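Local coordinates for protein putative transcriptional regulator (Bacteroides thetaiotaomicron, PDB 3IC7) that probably binds DNA and regulates transcription through a winged helix-turn-helix domain of the GntR family, at residues Tyr29-Arg34 with Gly78-Ile83. Sequence-based numbering, arbitrary orientation.
Sequences YEEEGR and GAKMLI
The loop that links helix 15-25 to strand 34-35 of the winged helix-turn-helix domain reaches across here to the start of helix 79-88, the first helix after the strands of the wing. Glu31, the second residue of a type II beta turn running from Glu30 to Gly33, carries nearly all of the contact. Its side chain leaves the turn toward the helix, bends at chi2 (-121°), and lays the carboxylate against three successive backbone amides. Glu31 OE1 takes two of them, from Ala79 N at 2.9 Å and Gly78 N at 3.0 Å, both arriving from above the carboxylate plane. OE2 turns its syn lone pair to the amide of Lys80, with Glu31 OE2 to Lys80 N at 3.1 Å and the straightest hydrogen bond of the three, 156° at the hydrogen. Lys80 then folds back over the same group. Its CG stands anti to the carbonyl carbon, and the chain crosses Glu31 obliquely, passing OE2 with its methylenes before a bend at chi4 (49°) brings the ammonium round. There Lys80 NZ makes a long salt bridge to Glu31 OE2 at 3.4 Å and a weak hydrogen bond to Tyr29 O at 3.3 Å. A further weak bond from Lys80 NZ to Ile24 O ties in the end of helix 15-25, while Glu32 and Gly33 pair through their backbones with Val75 of the wing. An alanine in place of Glu31 would remove both carboxylate oxygens, and with them the acceptors of three amides and the partner of the Lys80 ammonium, and would probably leave the first turn of helix 79-88 less firmly held to the loop. With amides at and just before the start of the helix and an ammonium gathered round it, the carboxylate is likely to stay ionised, and its negative charge may offset the partial positive charge of those amides.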
ATOM      1  N   TYR A  29      13.146 -14.644  -3.363  1.00 79.05           N
ATOM      2  CA  TYR A  29      13.416 -13.366  -2.716  1.00 80.69           C
ATOM      3  C   TYR A  29      13.598 -13.608  -1.246  1.00 81.52           C
ATOM      4  O   TYR A  29      12.704 -14.149  -0.587  1.00 74.77           O
ATOM      5  CB  TYR A  29      12.276 -12.369  -2.915  1.00 80.35           C
ATOM      6  CG  TYR A  29      12.066 -12.038  -4.366  1.00 88.73           C
ATOM      7  CD1 TYR A  29      13.161 -11.806  -5.220  1.00 92.09           C
ATOM      8  CD2 TYR A  29      10.786 -11.967  -4.900  1.00 84.03           C
ATOM      9  CE1 TYR A  29      12.967 -11.516  -6.577  1.00 90.26           C
ATOM     10  CE2 TYR A  29      10.580 -11.675  -6.243  1.00 87.65           C
ATOM     11  CZ  TYR A  29      11.658 -11.454  -7.077  1.00 93.80           C
ATOM     12  OH  TYR A  29      11.409 -11.169  -8.398  1.00 99.45           O
ATOM     13  N   GLU A  30      14.758 -13.188  -0.744  1.00 78.68           N
ATOM     14  CA  GLU A  30      15.142 -13.358   0.654  1.00 76.18           C
ATOM     15  C   GLU A  30      14.498 -12.313   1.599  1.00 78.99           C
ATOM     16  O   GLU A  30      14.177 -11.198   1.188  1.00 81.67           O
ATOM     17  CB  GLU A  30      16.658 -13.306   0.710  1.00 70.69           C
ATOM     18  CG  GLU A  30      17.228 -13.807  -0.597  1.00 71.20           C
ATOM     19  CD  GLU A  30      18.725 -13.559  -0.755  1.00 81.53           C
ATOM     20  OE1 GLU A  30      19.217 -13.794  -1.889  1.00 85.43           O
ATOM     21  OE2 GLU A  30      19.406 -13.140   0.228  1.00 74.80           O
ATOM     22  N   GLU A  31      14.288 -12.664   2.860  1.00 75.44           N
ATOM     23  CA  GLU A  31      13.756 -11.680   3.790  1.00 72.09           C
ATOM     24  C   GLU A  31      14.870 -10.719   4.060  1.00 72.32           C
ATOM     25  O   GLU A  31      16.021 -11.138   4.198  1.00 75.06           O
ATOM     26  CB  GLU A  31      13.335 -12.356   5.072  1.00 75.26           C
ATOM     27  CG  GLU A  31      13.078 -13.810   4.867  1.00 71.80           C
ATOM     28  CD  GLU A  31      11.687 -14.194   5.237  1.00 74.34           C
ATOM     29  OE1 GLU A  31      11.347 -14.133   6.439  1.00 75.38           O
ATOM     30  OE2 GLU A  31      10.932 -14.574   4.317  1.00 77.30           O
ATOM     31  N   GLU A  32      14.545  -9.430   4.107  1.00 74.87           N
ATOM     32  CA  GLU A  32      15.563  -8.364   4.234  1.00 77.75           C
ATOM     33  C   GLU A  32      16.390  -8.262   2.978  1.00 74.03           C
ATOM     34  O   GLU A  32      17.549  -7.856   2.990  1.00 73.15           O
ATOM     35  CB  GLU A  32      16.466  -8.590   5.442  1.00 74.47           C
ATOM     36  CG  GLU A  32      15.690  -8.477   6.745  1.00 79.69           C
ATOM     37  CD  GLU A  32      14.593  -7.416   6.691  1.00 78.57           C
ATOM     38  OE1 GLU A  32      14.902  -6.235   6.428  1.00 74.79           O
ATOM     39  OE2 GLU A  32      13.412  -7.755   6.923  1.00 80.14           O
ATOM     40  N   GLY A  33      15.757  -8.666   1.895  1.00 75.20           N
ATOM     41  CA  GLY A  33      16.342  -8.601   0.585  1.00 80.46           C
ATOM     42  C   GLY A  33      15.297  -8.130  -0.401  1.00 89.08           C
ATOM     43  O   GLY A  33      14.080  -8.110  -0.124  1.00 83.83           O
ATOM     44  N   ARG A  34      15.766  -7.738  -1.581  1.00 98.41           N
ATOM     45  CA  ARG A  34      15.036  -6.797  -2.421  1.00102.60           C
ATOM     46  C   ARG A  34      14.138  -7.524  -3.416  1.00 93.63           C
ATOM     47  O   ARG A  34      14.520  -8.552  -3.975  1.00 81.78           O
ATOM     48  CB  ARG A  34      16.008  -5.878  -3.164  1.00 99.21           C
ATOM     49  CG  ARG A  34      15.371  -4.610  -3.708  1.00101.04           C
ATOM     50  CD  ARG A  34      15.784  -3.393  -2.897  1.00 98.94           C
ATOM     51  NE  ARG A  34      16.950  -2.724  -3.467  1.00121.52           N
ATOM     52  CZ  ARG A  34      18.171  -3.248  -3.495  1.00135.75           C
ATOM     53  NH1 ARG A  34      18.391  -4.450  -2.982  1.00133.00           N
ATOM     54  NH2 ARG A  34      19.173  -2.567  -4.035  1.00139.05           N
ATOM     55  N   GLY A  78      10.651 -11.878   8.251  1.00 79.82           N
ATOM     56  CA  GLY A  78       9.634 -12.805   8.740  1.00 75.20           C
ATOM     57  C   GLY A  78       8.460 -12.953   7.775  1.00 79.64           C
ATOM     58  O   GLY A  78       7.311 -13.094   8.206  1.00 81.50           O
ATOM     59  N   ALA A  79       8.735 -12.917   6.468  1.00 84.61           N
ATOM     60  CA  ALA A  79       7.670 -12.846   5.453  1.00 84.97           C
ATOM     61  C   ALA A  79       7.087 -14.216   5.108  1.00 87.97           C
ATOM     62  O   ALA A  79       5.859 -14.378   5.091  1.00 83.36           O
ATOM     63  CB  ALA A  79       8.167 -12.143   4.198  1.00 86.72           C
ATOM     64  N   LYS A  80       7.987 -15.187   4.854  1.00 94.26           N
ATOM     65  CA  LYS A  80       7.653 -16.575   4.434  1.00 86.52           C
ATOM     66  C   LYS A  80       6.630 -17.255   5.331  1.00 85.78           C
ATOM     67  O   LYS A  80       6.192 -18.352   5.024  1.00 88.97           O
ATOM     68  CB  LYS A  80       8.914 -17.491   4.340  1.00 84.90           C
ATOM     69  CG  LYS A  80       9.793 -17.392   3.040  1.00 84.93           C
ATOM     70  CD  LYS A  80      11.138 -18.176   3.141  1.00 77.09           C
ATOM     71  CE  LYS A  80      12.186 -17.796   2.044  1.00 70.96           C
ATOM     72  NZ  LYS A  80      12.412 -16.332   1.878  1.00 59.98           N
HETATM   73  N   MSE A  81       6.250 -16.623   6.437  1.00 86.06           N
HETATM   74  CA  MSE A  81       5.462 -17.315   7.454  1.00 89.03           C
HETATM   75  C   MSE A  81       4.107 -16.711   7.717  1.00 90.21           C
HETATM   76  O   MSE A  81       3.133 -17.414   8.039  1.00 95.48           O
HETATM   77  CB  MSE A  81       6.219 -17.348   8.766  1.00 93.27           C
HETATM   78  CG  MSE A  81       6.878 -18.679   9.066  1.00 96.78           C
HETATM   79 SE   MSE A  81       6.828 -19.086  10.987  1.00153.40          SE
HETATM   80  CE  MSE A  81       6.801 -17.277  11.742  1.00101.21           C
ATOM     81  N   LEU A  82       4.041 -15.398   7.602  1.00 90.16           N
ATOM     82  CA  LEU A  82       2.753 -14.777   7.735  1.00 91.75           C
ATOM     83  C   LEU A  82       1.904 -15.222   6.553  1.00 88.29           C
ATOM     84  O   LEU A  82       0.730 -15.506   6.711  1.00 90.33           O
ATOM     85  CB  LEU A  82       2.873 -13.254   7.852  1.00 97.20           C
ATOM     86  CG  LEU A  82       3.460 -12.367   6.763  1.00 95.88           C
ATOM     87  CD1 LEU A  82       2.697 -11.058   6.798  1.00100.46           C
ATOM     88  CD2 LEU A  82       4.931 -12.140   6.995  1.00 92.45           C
ATOM     89  N   ILE A  83       2.535 -15.333   5.386  1.00 89.01           N
ATOM     90  CA  ILE A  83       1.881 -15.782   4.161  1.00 86.73           C
ATOM     91  C   ILE A  83       1.251 -17.138   4.361  1.00 88.82           C
ATOM     92  O   ILE A  83       0.064 -17.334   4.105  1.00 88.82           O
ATOM     93  CB  ILE A  83       2.889 -15.913   2.978  1.00 87.06           C
ATOM     94  CG1 ILE A  83       3.430 -14.539   2.526  1.00 86.47           C
ATOM     95  CG2 ILE A  83       2.242 -16.681   1.823  1.00 88.99           C
ATOM     96  CD1 ILE A  83       4.650 -14.608   1.614  1.00 78.59           C
TER